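Local coordinates for monosaccharide ABC transporter substrate-binding protein, CUT2 family (PDB 4RU1) that binds myo-inositol in the cleft between its two lobes and probably serves as the substrate-binding component of an ABC-type carbohydrate importer, at residues Pro19-Ala24 / Leu266-Gly271; Gly42-Ala47 / Val52-Ser57; Ile80-Pro85 / Pro92-Ala97; Pro103-Asn108 / Val261-Leu266. All coordinates share one frame; numbering follows the deposited sequence. Where two conformers were deposited one is given.

Contact 1. Residues Pro19-Ala24 / Leu266-Gly271; sequences PHLTIA and LYITNG
Leu21 and Ile23 meet Ile268 in a small apolar strand-on-helix contact near the far end of the N-terminal lobe. The fold is that of a type I periplasmic binding protein, with two alpha/beta lobes. Strand 21-27 lies inside the parallel sheet of the first lobe, and helix 253-270, which comes much later in the chain, packs against that same sheet. The evidence is mainly one pair of methyl groups: Leu21 CD1 stands 4.1 Å from Ile268 CD1, the two side chains reaching tip to tip. Leu21 holds CG opposite its carbonyl carbon (chi1 -59°) and is extended beyond it, which carries the branch end off the sheet toward the helix. Ile268 likewise swings CG1 beside its own backbone N and sends CD1 outward. Ile23 CD1 lies on the same methyl at 4.3 Å, but this residue was modelled in two conformers, so its share is less certain. The backbones stay well apart, with Leu21 CA 9.1 Å from Ile268 CA, and only 154 Å² is buried in all. Within the sheet, backbone bonds tie Leu21 to Asn51 and Thr53, fixing the strand from which its side chain projects. Beyond Ile268, Gly271 has left helical angles with positive phi (69°), while its N still bonds to Tyr267 O at 2.9 Å.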
loop_
_atom_site.group_PDB
_atom_site.type_symbol
_atom_site.label_atom_id
_atom_site.label_comp_id
_atom_site.label_asym_id
_atom_site.label_seq_id
_atom_site.Cartn_x
_atom_site.Cartn_y
_atom_site.Cartn_z
ATOM N N PRO A 19 17.801 -23.788 10.474
ATOM C CA PRO A 19 18.656 -22.629 10.671
ATOM C C PRO A 19 17.853 -21.407 11.170
ATOM O O PRO A 19 16.677 -21.259 10.878
ATOM C CB PRO A 19 19.269 -22.394 9.289
ATOM C CG PRO A 19 18.350 -23.062 8.313
ATOM C CD PRO A 19 17.405 -23.955 9.063
ATOM N N HIS A 20 18.484 -20.584 11.988
ATOM C CA HIS A 20 17.793 -19.436 12.516
ATOM C C HIS A 20 18.244 -18.237 11.703
ATOM O O HIS A 20 19.436 -18.041 11.476
ATOM C CB HIS A 20 18.024 -19.212 14.001
ATOM C CG HIS A 20 17.371 -17.972 14.477
ATOM N ND1 HIS A 20 18.071 -16.796 14.562
ATOM C CD2 HIS A 20 16.094 -17.687 14.809
ATOM C CE1 HIS A 20 17.246 -15.835 14.915
ATOM N NE2 HIS A 20 16.053 -16.351 15.115
ATOM N N LEU A 21 17.275 -17.458 11.221
ATOM C CA LEU A 21 17.528 -16.311 10.376
ATOM C C LEU A 21 17.039 -15.016 11.015
ATOM O O LEU A 21 16.063 -15.013 11.768
ATOM C CB LEU A 21 16.724 -16.475 9.090
ATOM C CG LEU A 21 17.058 -17.722 8.324
ATOM C CD1 LEU A 21 16.340 -17.735 7.026
ATOM C CD2 LEU A 21 18.557 -17.846 8.078
ATOM N N THR A 22 17.777 -13.935 10.729
ATOM C CA THR A 22 17.377 -12.610 11.137
ATOM C C THR A 22 17.074 -11.790 9.893
ATOM O O THR A 22 17.969 -11.654 8.957
ATOM C CB THR A 22 18.456 -11.858 11.960
ATOM O OG1 THR A 22 18.676 -12.546 13.189
ATOM C CG2 THR A 22 17.969 -10.374 12.272
ATOM N N ILE A 23 15.808 -11.377 9.783
ATOM C CA ILE A 23 15.376 -10.570 8.611
ATOM C C ILE A 23 14.937 -9.186 9.053
ATOM O O ILE A 23 14.166 -9.048 9.962
ATOM C CB ILE A 23 14.218 -11.218 7.828
ATOM C CG1 ILE A 23 14.527 -12.697 7.519
ATOM C CG2 ILE A 23 13.865 -10.364 6.597
ATOM C CD1 ILE A 23 15.692 -12.985 6.598
ATOM N N ALA A 24 15.525 -8.140 8.408
ATOM C CA ALA A 24 15.088 -6.733 8.601
ATOM C C ALA A 24 14.004 -6.391 7.651
ATOM O O ALA A 24 14.238 -6.517 6.401
ATOM C CB ALA A 24 16.226 -5.750 8.381
ATOM N N LEU A 266 12.961 -19.065 1.256
ATOM C CA LEU A 266 13.200 -19.922 0.113
ATOM C C LEU A 266 14.516 -19.650 -0.625
ATOM O O LEU A 266 15.260 -20.572 -1.043
ATOM C CB LEU A 266 12.033 -19.743 -0.904
ATOM C CG LEU A 266 10.726 -20.492 -0.712
ATOM C CD1 LEU A 266 9.630 -19.918 -1.625
ATOM C CD2 LEU A 266 10.953 -21.983 -1.047
ATOM N N TYR A 267 14.873 -18.390 -0.769
ATOM C CA TYR A 267 16.139 -18.039 -1.407
ATOM C C TYR A 267 17.328 -18.532 -0.580
ATOM O O TYR A 267 18.280 -19.046 -1.126
ATOM C CB TYR A 267 16.268 -16.526 -1.617
ATOM C CG TYR A 267 17.492 -16.157 -2.384
ATOM C CD1 TYR A 267 17.544 -16.317 -3.760
ATOM C CD2 TYR A 267 18.581 -15.616 -1.752
ATOM C CE1 TYR A 267 18.674 -15.966 -4.500
ATOM C CE2 TYR A 267 19.726 -15.254 -2.489
ATOM C CZ TYR A 267 19.757 -15.435 -3.856
ATOM O OH TYR A 267 20.898 -15.045 -4.626
ATOM N N ILE A 268 17.309 -18.236 0.722
ATOM C CA ILE A 268 18.464 -18.516 1.573
ATOM C C ILE A 268 18.605 -20.027 1.727
ATOM O O ILE A 268 19.730 -20.563 1.668
ATOM C CB ILE A 268 18.314 -17.785 2.923
ATOM C CG1 ILE A 268 18.466 -16.284 2.788
ATOM C CG2 ILE A 268 19.319 -18.302 3.969
ATOM C CD1 ILE A 268 17.853 -15.538 3.960
ATOM N N THR A 269 17.516 -20.752 1.867
ATOM C CA THR A 269 17.624 -22.200 2.131
ATOM C C THR A 269 17.809 -23.047 0.859
ATOM O O THR A 269 18.384 -24.087 0.923
ATOM C CB THR A 269 16.411 -22.703 2.902
ATOM O OG1 THR A 269 15.256 -22.467 2.117
ATOM C CG2 THR A 269 16.241 -21.973 4.177
ATOM N N ASN A 270 17.235 -22.618 -0.265
ATOM C CA ASN A 270 17.236 -23.441 -1.499
ATOM C C ASN A 270 17.562 -22.682 -2.778
ATOM O O ASN A 270 17.496 -23.257 -3.876
ATOM C CB ASN A 270 15.931 -24.254 -1.635
ATOM C CG ASN A 270 16.105 -25.526 -2.460
ATOM O OD1 ASN A 270 17.047 -26.239 -2.320
ATOM N ND2 ASN A 270 15.219 -25.736 -3.394
ATOM N N GLY A 271 17.985 -21.418 -2.695
ATOM C CA GLY A 271 18.395 -20.587 -3.845
ATOM C C GLY A 271 17.230 -20.204 -4.768
ATOM O O GLY A 271 17.435 -19.688 -5.909
#

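Contact 2. Residues Gly42-Ala47 / Val52-Ser57; sequences GALAAA and VTLKYS
Leu54 provides the main bump here, and the hollow that takes it is formed by Ala43, Leu44 and Ala47 on one side of helix 35-49. Its CD2 methyl enters between two neighbours, 3.8 Å from Ala43 CB on one hand and 3.7 Å from Leu44 CD2 on the other. The first torsion explains the reach: CG of Leu54 lies opposite the backbone N (chi1 -175°), which projects the branch toward the helix. Leu44 starts out at the margin of the contact, yet its CD2 branch bends in and crosses the Leu54 side chain at about a right angle. Ala47 sits one turn after Ala43, and its short side chain lets the strand come close: Ala47 CB is 4.2 Å from Leu54 CB, at the root of the bump. The same methyl also rests 3.8 Å from Val52 CB, with the CG1 branch of Val52 alongside.

These pieces belong to a beta-alpha-beta unit, strand 21-27, helix 35-49 and strand 52-58, in which the last strand forms one edge of the parallel sheet within the chain. The helix and strand segments run nearly antiparallel (156°), their axes approaching to 8.4 Å, as the crossover requires, since the helix runs back against the parallel strands it connects. Close to the turn between them the gap narrows to a backbone bond, Val52 N to Ala47 O at 3.1 Å. It is nearly straight at the hydrogen (172°), although the donor is tilted somewhat from the carbonyl plane. Farther into the lobe, Val261 of helix 253-270 covers Ala43 and Ala46.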
loop_
_atom_site.group_PDB
_atom_site.type_symbol
_atom_site.label_atom_id
_atom_site.label_comp_id
_atom_site.label_asym_id
_atom_site.label_seq_id
_atom_site.Cartn_x
_atom_site.Cartn_y
_atom_site.Cartn_z
ATOM N N GLY A 42 1.076 -10.508 8.503
ATOM C CA GLY A 42 1.613 -11.466 7.500
ATOM C C GLY A 42 3.066 -11.876 7.619
ATOM O O GLY A 42 3.460 -13.063 7.636
ATOM N N ALA A 43 3.855 -10.858 7.856
ATOM C CA ALA A 43 5.296 -11.060 8.018
ATOM C C ALA A 43 5.584 -11.935 9.245
ATOM O O ALA A 43 6.469 -12.805 9.165
ATOM C CB ALA A 43 6.004 -9.705 8.118
ATOM N N LEU A 44 4.917 -11.674 10.379
ATOM C CA LEU A 44 5.137 -12.481 11.603
ATOM C C LEU A 44 4.594 -13.874 11.436
ATOM O O LEU A 44 5.163 -14.810 12.024
ATOM C CB LEU A 44 4.495 -11.780 12.835
ATOM C CG LEU A 44 5.234 -10.493 13.264
ATOM C CD1 LEU A 44 4.445 -9.691 14.286
ATOM C CD2 LEU A 44 6.617 -10.858 13.810
ATOM N N ALA A 45 3.584 -14.049 10.582
ATOM C CA ALA A 45 3.020 -15.439 10.407
ATOM C C ALA A 45 4.047 -16.290 9.643
ATOM O O ALA A 45 4.263 -17.499 9.948
ATOM C CB ALA A 45 1.701 -15.398 9.659
ATOM N N ALA A 46 4.733 -15.665 8.661
ATOM C CA ALA A 46 5.835 -16.321 7.955
ATOM C C ALA A 46 7.029 -16.583 8.837
ATOM O O ALA A 46 7.654 -17.680 8.783
ATOM C CB ALA A 46 6.310 -15.546 6.746
ATOM N N ALA A 47 7.329 -15.602 9.655
ATOM C CA ALA A 47 8.553 -15.590 10.446
ATOM C C ALA A 47 8.428 -16.718 11.509
ATOM O O ALA A 47 9.421 -17.449 11.767
ATOM C CB ALA A 47 8.835 -14.153 11.042
ATOM N N VAL A 52 12.535 -17.301 11.858
ATOM C CA VAL A 52 13.082 -15.977 11.584
ATOM C C VAL A 52 12.820 -15.079 12.779
ATOM O O VAL A 52 11.712 -15.005 13.276
ATOM C CB VAL A 52 12.389 -15.410 10.306
ATOM C CG1 VAL A 52 12.613 -13.919 10.143
ATOM C CG2 VAL A 52 12.885 -16.123 9.070
ATOM N N THR A 53 13.843 -14.325 13.161
ATOM C CA THR A 53 13.637 -13.166 14.023
ATOM C C THR A 53 13.439 -11.965 13.088
ATOM O O THR A 53 14.340 -11.654 12.286
ATOM C CB THR A 53 14.848 -12.978 14.946
ATOM O OG1 THR A 53 14.915 -14.052 15.894
ATOM C CG2 THR A 53 14.731 -11.677 15.685
ATOM N N LEU A 54 12.293 -11.331 13.179
ATOM C CA LEU A 54 11.877 -10.231 12.321
ATOM C C LEU A 54 12.199 -8.960 13.034
ATOM O O LEU A 54 11.642 -8.722 14.122
ATOM C CB LEU A 54 10.365 -10.327 12.030
ATOM C CG LEU A 54 9.905 -9.248 11.025
ATOM C CD1 LEU A 54 10.478 -9.480 9.652
ATOM C CD2 LEU A 54 8.385 -9.225 10.986
ATOM N N LYS A 55 13.073 -8.161 12.441
ATOM C CA LYS A 55 13.352 -6.837 12.950
ATOM C C LYS A 55 12.617 -5.851 12.050
ATOM O O LYS A 55 12.939 -5.682 10.889
ATOM C CB LYS A 55 14.863 -6.573 12.954
ATOM C CG LYS A 55 15.646 -7.465 13.909
ATOM C CD LYS A 55 17.147 -7.399 13.680
ATOM C CE LYS A 55 17.829 -6.386 14.583
ATOM N NZ LYS A 55 19.235 -6.070 14.178
ATOM N N TYR A 56 11.627 -5.194 12.619
ATOM C CA TYR A 56 10.810 -4.231 11.876
ATOM C C TYR A 56 11.198 -2.819 12.198
ATOM O O TYR A 56 11.270 -2.478 13.399
ATOM C CB TYR A 56 9.326 -4.434 12.129
ATOM C CG TYR A 56 8.394 -3.525 11.298
ATOM C CD1 TYR A 56 8.129 -2.265 11.728
ATOM C CD2 TYR A 56 7.880 -3.903 10.096
ATOM C CE1 TYR A 56 7.313 -1.374 11.027
ATOM C CE2 TYR A 56 7.031 -3.051 9.364
ATOM C CZ TYR A 56 6.789 -1.762 9.792
ATOM O OH TYR A 56 5.933 -0.934 9.058
ATOM N N SER A 57 11.464 -1.986 11.168
ATOM C CA SER A 57 11.784 -0.585 11.355
ATOM C C SER A 57 11.147 0.248 10.262
ATOM O O SER A 57 10.774 -0.223 9.159
ATOM C CB SER A 57 13.258 -0.347 11.385
ATOM O OG SER A 57 13.948 -0.751 10.247
#

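Contact 3. Residues Ile80-Pro85 / Pro92-Ala97; sequences IAVTIP and PAIKQA
Ile94 and Ala97 of helix 87-99 pack on Ile80, Val82 and Ile84, joining the first two elements of the beta-alpha-beta unit made by strand 79-82, helix 87-99 and strand 104-107. Across the contact the interactions are apolar, and all five touching residues are buried. Ile94 CD1 is the methyl shared by two of the three pairs. It meets Val82 CG1 tip to tip at 4.0 Å, because Val82 sets that methyl between its backbone N and carbonyl carbon (chi1 65°), facing the helix. The same CD1 lies 3.8 Å from Ile84 CD1 and equally near Ile84 CG1, the two isoleucines meeting at a slant. In the third pair, Ile80 CD1 rests on Ala97 CB at 3.9 Å.

The hydrogen bonds here run within the helix or to residues beyond the two segments. In the helix, Gln96 N bonds to Pro92 O at 2.9 Å, holding the turn that carries Ile94. His28 lines the inositol pocket, and the Ile84 side chain is about 10 Å from the ligand. Thr83 points away from the helix and is a second-shell residue of that pocket, its OG1 hydrogen-bonded to His28 ND1 and Glu65 OE2.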
loop_
_atom_site.group_PDB
_atom_site.type_symbol
_atom_site.label_atom_id
_atom_site.label_comp_id
_atom_site.label_asym_id
_atom_site.label_seq_id
_atom_site.Cartn_x
_atom_site.Cartn_y
_atom_site.Cartn_z
ATOM N N ILE A 80 16.965 -8.600 3.846
ATOM C CA ILE A 80 16.273 -7.360 3.951
ATOM C C ILE A 80 15.031 -7.400 3.066
ATOM O O ILE A 80 15.084 -7.744 1.908
ATOM C CB ILE A 80 17.148 -6.167 3.554
ATOM C CG1 ILE A 80 18.357 -5.992 4.555
ATOM C CG2 ILE A 80 16.296 -4.870 3.450
ATOM C CD1 ILE A 80 19.401 -5.008 4.115
ATOM N N ALA A 81 13.908 -7.008 3.669
ATOM C CA ALA A 81 12.682 -6.728 2.970
ATOM C C ALA A 81 12.389 -5.242 3.066
ATOM O O ALA A 81 12.300 -4.692 4.214
ATOM C CB ALA A 81 11.612 -7.577 3.616
ATOM N N VAL A 82 12.309 -4.545 1.925
ATOM C CA VAL A 82 12.277 -3.093 1.941
ATOM C C VAL A 82 11.222 -2.513 1.006
ATOM O O VAL A 82 10.905 -3.070 -0.033
ATOM C CB VAL A 82 13.643 -2.550 1.522
ATOM C CG1 VAL A 82 14.010 -2.874 0.082
ATOM C CG2 VAL A 82 13.749 -1.087 1.830
ATOM N N THR A 83 10.638 -1.383 1.405
ATOM C CA THR A 83 9.697 -0.607 0.543
ATOM C C THR A 83 10.436 0.538 -0.176
ATOM O O THR A 83 11.418 1.072 0.366
ATOM C CB THR A 83 8.523 -0.042 1.353
ATOM O OG1 THR A 83 9.041 0.985 2.222
ATOM C CG2 THR A 83 7.907 -1.114 2.173
ATOM N N ILE A 84 10.033 0.906 -1.381
ATOM C CA ILE A 84 10.757 1.899 -2.160
ATOM C C ILE A 84 9.761 2.969 -2.668
ATOM O O ILE A 84 9.588 3.177 -3.852
ATOM C CB ILE A 84 11.516 1.301 -3.358
ATOM C CG1 ILE A 84 12.161 -0.027 -3.014
ATOM C CG2 ILE A 84 12.549 2.298 -3.871
ATOM C CD1 ILE A 84 12.771 -0.754 -4.159
ATOM N N PRO A 85 9.225 3.794 -1.744
ATOM C CA PRO A 85 8.343 4.858 -2.153
ATOM C C PRO A 85 9.060 6.010 -2.854
ATOM O O PRO A 85 8.483 6.804 -3.547
ATOM C CB PRO A 85 7.700 5.316 -0.833
ATOM C CG PRO A 85 8.769 5.024 0.202
ATOM C CD PRO A 85 9.268 3.658 -0.278
ATOM N N PRO A 92 20.332 3.984 -3.829
ATOM C CA PRO A 92 21.778 3.846 -3.509
ATOM C C PRO A 92 22.020 2.943 -2.273
ATOM O O PRO A 92 22.895 2.079 -2.322
ATOM C CB PRO A 92 22.173 5.288 -3.213
ATOM C CG PRO A 92 21.164 6.176 -3.862
ATOM C CD PRO A 92 19.874 5.382 -3.742
ATOM N N ALA A 93 21.205 3.092 -1.217
ATOM C CA ALA A 93 21.379 2.252 -0.034
ATOM C C ALA A 93 21.004 0.813 -0.340
ATOM O O ALA A 93 21.608 -0.126 0.157
ATOM C CB ALA A 93 20.540 2.767 1.147
ATOM N N ILE A 94 20.018 0.603 -1.203
ATOM C CA ILE A 94 19.682 -0.759 -1.557
ATOM C C ILE A 94 20.843 -1.419 -2.337
ATOM O O ILE A 94 21.255 -2.537 -1.992
ATOM C CB ILE A 94 18.304 -0.890 -2.290
ATOM C CG1 ILE A 94 17.141 -0.393 -1.416
ATOM C CG2 ILE A 94 18.111 -2.312 -2.749
ATOM C CD1 ILE A 94 15.845 -0.114 -2.108
ATOM N N LYS A 95 21.405 -0.657 -3.299
ATOM C CA LYS A 95 22.582 -1.156 -4.031
ATOM C C LYS A 95 23.719 -1.476 -3.112
ATOM O O LYS A 95 24.393 -2.490 -3.289
ATOM C CB LYS A 95 23.046 -0.148 -5.032
ATOM C CG LYS A 95 22.055 -0.071 -6.190
ATOM C CD LYS A 95 22.565 0.930 -7.220
ATOM C CE LYS A 95 21.701 0.954 -8.475
ATOM N NZ LYS A 95 21.868 2.177 -9.323
ATOM N N GLN A 96 23.921 -0.658 -2.093
ATOM C CA GLN A 96 24.961 -0.962 -1.131
ATOM C C GLN A 96 24.680 -2.262 -0.389
ATOM O O GLN A 96 25.587 -3.049 -0.146
ATOM C CB GLN A 96 25.164 0.199 -0.157
ATOM C CG GLN A 96 25.887 1.386 -0.770
ATOM C CD GLN A 96 25.845 2.630 0.105
ATOM O OE1 GLN A 96 25.619 2.556 1.315
ATOM N NE2 GLN A 96 26.075 3.779 -0.504
ATOM N N ALA A 97 23.423 -2.496 -0.027
ATOM C CA ALA A 97 23.117 -3.734 0.723
ATOM C C ALA A 97 23.399 -4.929 -0.181
ATOM O O ALA A 97 23.944 -5.915 0.226
ATOM C CB ALA A 97 21.659 -3.737 1.169
#

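Contact 4. Residues Pro103-Asn108 / Val261-Leu266; sequences PVVAFN and VDSLWL. With INS (1,2,3,4,5,6-hexahydroxy-cyclohexane), chain M.
Val105 overlaps Leu264 and Ser263 of helix 253-270, presenting both of its methyls to the helix. Its CG2 is 3.8 Å from Leu264 CD2, the two side chains sliding past each other in opposite directions, and 3.7 Å from Ser263 OG. With CG1 opposite the backbone N (chi1 172°), that methyl too lies beside the serine oxygen. This oxygen is not left to the valine: Ser263 OG hydrogen-bonds to Glu259 O, one turn earlier. Leu264 CD2 also covers Pro103, lying 4.1 Å from Pro103 CB and 3.9 Å from Pro103 O.

Just past the strand, Asn108 belongs to the myo-inositol site. One amide serves adjacent hydroxyls: Asn108 OD1 accepts from INS O5 at 2.7 Å, while Asn108 ND2 donates to INS O6 at 2.9 Å (152° at the hydrogen). Glu256 OE1 takes a second bond from ND2, which fixes which end of the amide faces which hydroxyl. A leucine here would probably leave O5 without this acceptor, O6 without this donor, and Glu256 OE1 without the N-H it accepts from Asn108.

Strand 104-107 is bordered by strand 121-124, whose Met121 and Phe123 also touch Ser263, on one side and strand 79-82 on the other, and helix 253-270 lies over this face of the sheet next to helix 35-49.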
loop_
_atom_site.group_PDB
_atom_site.type_symbol
_atom_site.label_atom_id
_atom_site.label_comp_id
_atom_site.label_asym_id
_atom_site.label_seq_id
_atom_site.Cartn_x
_atom_site.Cartn_y
_atom_site.Cartn_z
ATOM N N PRO A 103 20.842 -10.576 0.677
ATOM C CA PRO A 103 19.740 -10.631 -0.291
ATOM C C PRO A 103 18.616 -9.674 0.086
ATOM O O PRO A 103 18.269 -9.556 1.297
ATOM C CB PRO A 103 19.266 -12.055 -0.171
ATOM C CG PRO A 103 19.566 -12.475 1.187
ATOM C CD PRO A 103 20.907 -11.813 1.464
ATOM N N VAL A 104 18.090 -8.978 -0.915
ATOM C CA VAL A 104 16.973 -8.069 -0.667
ATOM C C VAL A 104 15.769 -8.420 -1.529
ATOM O O VAL A 104 15.882 -8.853 -2.698
ATOM C CB VAL A 104 17.353 -6.609 -0.892
ATOM C CG1 VAL A 104 17.753 -6.455 -2.324
ATOM C CG2 VAL A 104 16.201 -5.695 -0.552
ATOM N N VAL A 105 14.630 -8.279 -0.890
ATOM C CA VAL A 105 13.317 -8.370 -1.522
ATOM C C VAL A 105 12.630 -7.051 -1.302
ATOM O O VAL A 105 12.731 -6.495 -0.212
ATOM C CB VAL A 105 12.516 -9.564 -1.032
ATOM C CG1 VAL A 105 11.058 -9.562 -1.541
ATOM C CG2 VAL A 105 13.209 -10.853 -1.514
ATOM N N ALA A 106 11.967 -6.534 -2.352
ATOM C CA ALA A 106 11.213 -5.268 -2.278
ATOM C C ALA A 106 9.732 -5.577 -2.219
ATOM O O ALA A 106 9.299 -6.652 -2.653
ATOM C CB ALA A 106 11.571 -4.306 -3.368
ATOM N N PHE A 107 8.953 -4.722 -1.597
ATOM C CA PHE A 107 7.560 -4.989 -1.509
ATOM C C PHE A 107 6.811 -3.667 -1.306
ATOM O O PHE A 107 7.402 -2.627 -0.940
ATOM C CB PHE A 107 7.211 -6.037 -0.413
ATOM C CG PHE A 107 7.352 -5.517 0.989
ATOM C CD1 PHE A 107 8.586 -5.372 1.591
ATOM C CD2 PHE A 107 6.213 -5.274 1.731
ATOM C CE1 PHE A 107 8.713 -4.872 2.896
ATOM C CE2 PHE A 107 6.331 -4.749 3.015
ATOM C CZ PHE A 107 7.553 -4.606 3.597
ATOM N N ASN A 108 5.520 -3.685 -1.642
ATOM C CA ASN A 108 4.538 -2.653 -1.389
ATOM C C ASN A 108 4.713 -1.369 -2.261
ATOM O O ASN A 108 3.733 -0.925 -2.869
ATOM C CB ASN A 108 4.467 -2.224 0.037
ATOM C CG ASN A 108 3.393 -1.201 0.253
ATOM O OD1 ASN A 108 3.696 -0.007 0.347
ATOM N ND2 ASN A 108 2.156 -1.601 0.302
ATOM N N VAL A 261 8.925 -12.142 3.694
ATOM C CA VAL A 261 9.687 -12.969 4.615
ATOM C C VAL A 261 9.916 -14.374 4.011
ATOM O O VAL A 261 11.061 -14.867 3.995
ATOM C CB VAL A 261 9.081 -13.041 6.003
ATOM C CG1 VAL A 261 9.807 -14.067 6.850
ATOM C CG2 VAL A 261 9.104 -11.669 6.621
ATOM N N ASP A 262 8.853 -15.056 3.612
ATOM C CA ASP A 262 8.948 -16.454 3.168
ATOM C C ASP A 262 9.771 -16.633 1.906
ATOM O O ASP A 262 10.443 -17.680 1.752
ATOM C CB ASP A 262 7.538 -17.044 3.030
ATOM C CG ASP A 262 7.535 -18.542 3.081
ATOM O OD1 ASP A 262 7.944 -19.105 4.120
ATOM O OD2 ASP A 262 7.041 -19.214 2.138
ATOM N N SER A 263 9.754 -15.665 1.005
ATOM C CA SER A 263 10.559 -15.671 -0.174
ATOM C C SER A 263 12.032 -15.589 0.173
ATOM O O SER A 263 12.857 -16.218 -0.503
ATOM C CB SER A 263 10.105 -14.625 -1.185
ATOM O OG SER A 263 10.560 -13.308 -0.833
ATOM N N LEU A 264 12.369 -14.762 1.168
ATOM C CA LEU A 264 13.777 -14.732 1.610
ATOM C C LEU A 264 14.185 -16.088 2.201
ATOM O O LEU A 264 15.317 -16.586 1.971
ATOM C CB LEU A 264 14.018 -13.600 2.622
ATOM C CG LEU A 264 14.096 -12.238 2.004
ATOM C CD1 LEU A 264 14.033 -11.074 3.001
ATOM C CD2 LEU A 264 15.411 -12.136 1.274
ATOM N N TRP A 265 13.254 -16.741 2.863
ATOM C CA TRP A 265 13.547 -18.061 3.451
ATOM C C TRP A 265 13.775 -19.059 2.298
ATOM O O TRP A 265 14.736 -19.824 2.351
ATOM C CB TRP A 265 12.476 -18.522 4.450
ATOM C CG TRP A 265 12.576 -19.959 4.914
ATOM C CD1 TRP A 265 13.150 -20.397 6.085
ATOM C CD2 TRP A 265 12.078 -21.117 4.232
ATOM N NE1 TRP A 265 13.008 -21.790 6.187
ATOM C CE2 TRP A 265 12.392 -22.242 5.038
ATOM C CE3 TRP A 265 11.420 -21.311 3.008
ATOM C CZ2 TRP A 265 12.043 -23.527 4.662
ATOM C CZ3 TRP A 265 11.077 -22.599 2.635
ATOM C CH2 TRP A 265 11.418 -23.686 3.447
ATOM N N LEU A 266 12.961 -19.065 1.256
ATOM C CA LEU A 266 13.200 -19.922 0.113
ATOM C C LEU A 266 14.516 -19.650 -0.625
ATOM O O LEU A 266 15.260 -20.572 -1.043
ATOM C CB LEU A 266 12.033 -19.743 -0.904
ATOM C CG LEU A 266 10.726 -20.492 -0.712
ATOM C CD1 LEU A 266 9.630 -19.918 -1.625
ATOM C CD2 LEU A 266 10.953 -21.983 -1.047
HETATM C C1 INS M . -1.417 1.759 1.091
HETATM C C2 INS M . -1.766 2.933 1.994
HETATM C C3 INS M . -0.603 3.188 2.954
HETATM C C4 INS M . 0.733 3.313 2.255
HETATM C C5 INS M . 1.049 2.104 1.433
HETATM C C6 INS M . -0.034 1.770 0.443
HETATM O O1 INS M . -2.434 1.493 0.113
HETATM O O2 INS M . -1.855 4.077 1.128
HETATM O O3 INS M . -0.919 4.423 3.627
HETATM O O4 INS M . 1.794 3.549 3.215
HETATM O O5 INS M . 2.261 2.263 0.662
HETATM O O6 INS M . 0.248 0.519 -0.249
#

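Overall arrangement
All four contacts lie in one lobe and on one parallel sheet, whose first four strands across it are 52-58, 21-27, 79-82 and 104-107. Contacts 1, 2 and 4 gather on the face covered by helices 35-49 and 253-270. Contacts 1 and 4 share Leu266, with centres about 9 Å apart, and Val261 of contact 4 packs on Ala46 of contact 2. Contact 3 lies on the opposite face, its centre about 12 Å from that of contact 4 and 17 Å from those of contacts 1 and 2. Along the chain contacts 2, 3 and 4 follow in series inside the long loop closed by contact 1. Helix 253-270 returns the chain to the first lobe's sheet after most strands of the second sheet, and Asn108 reaches inositol between the lobes.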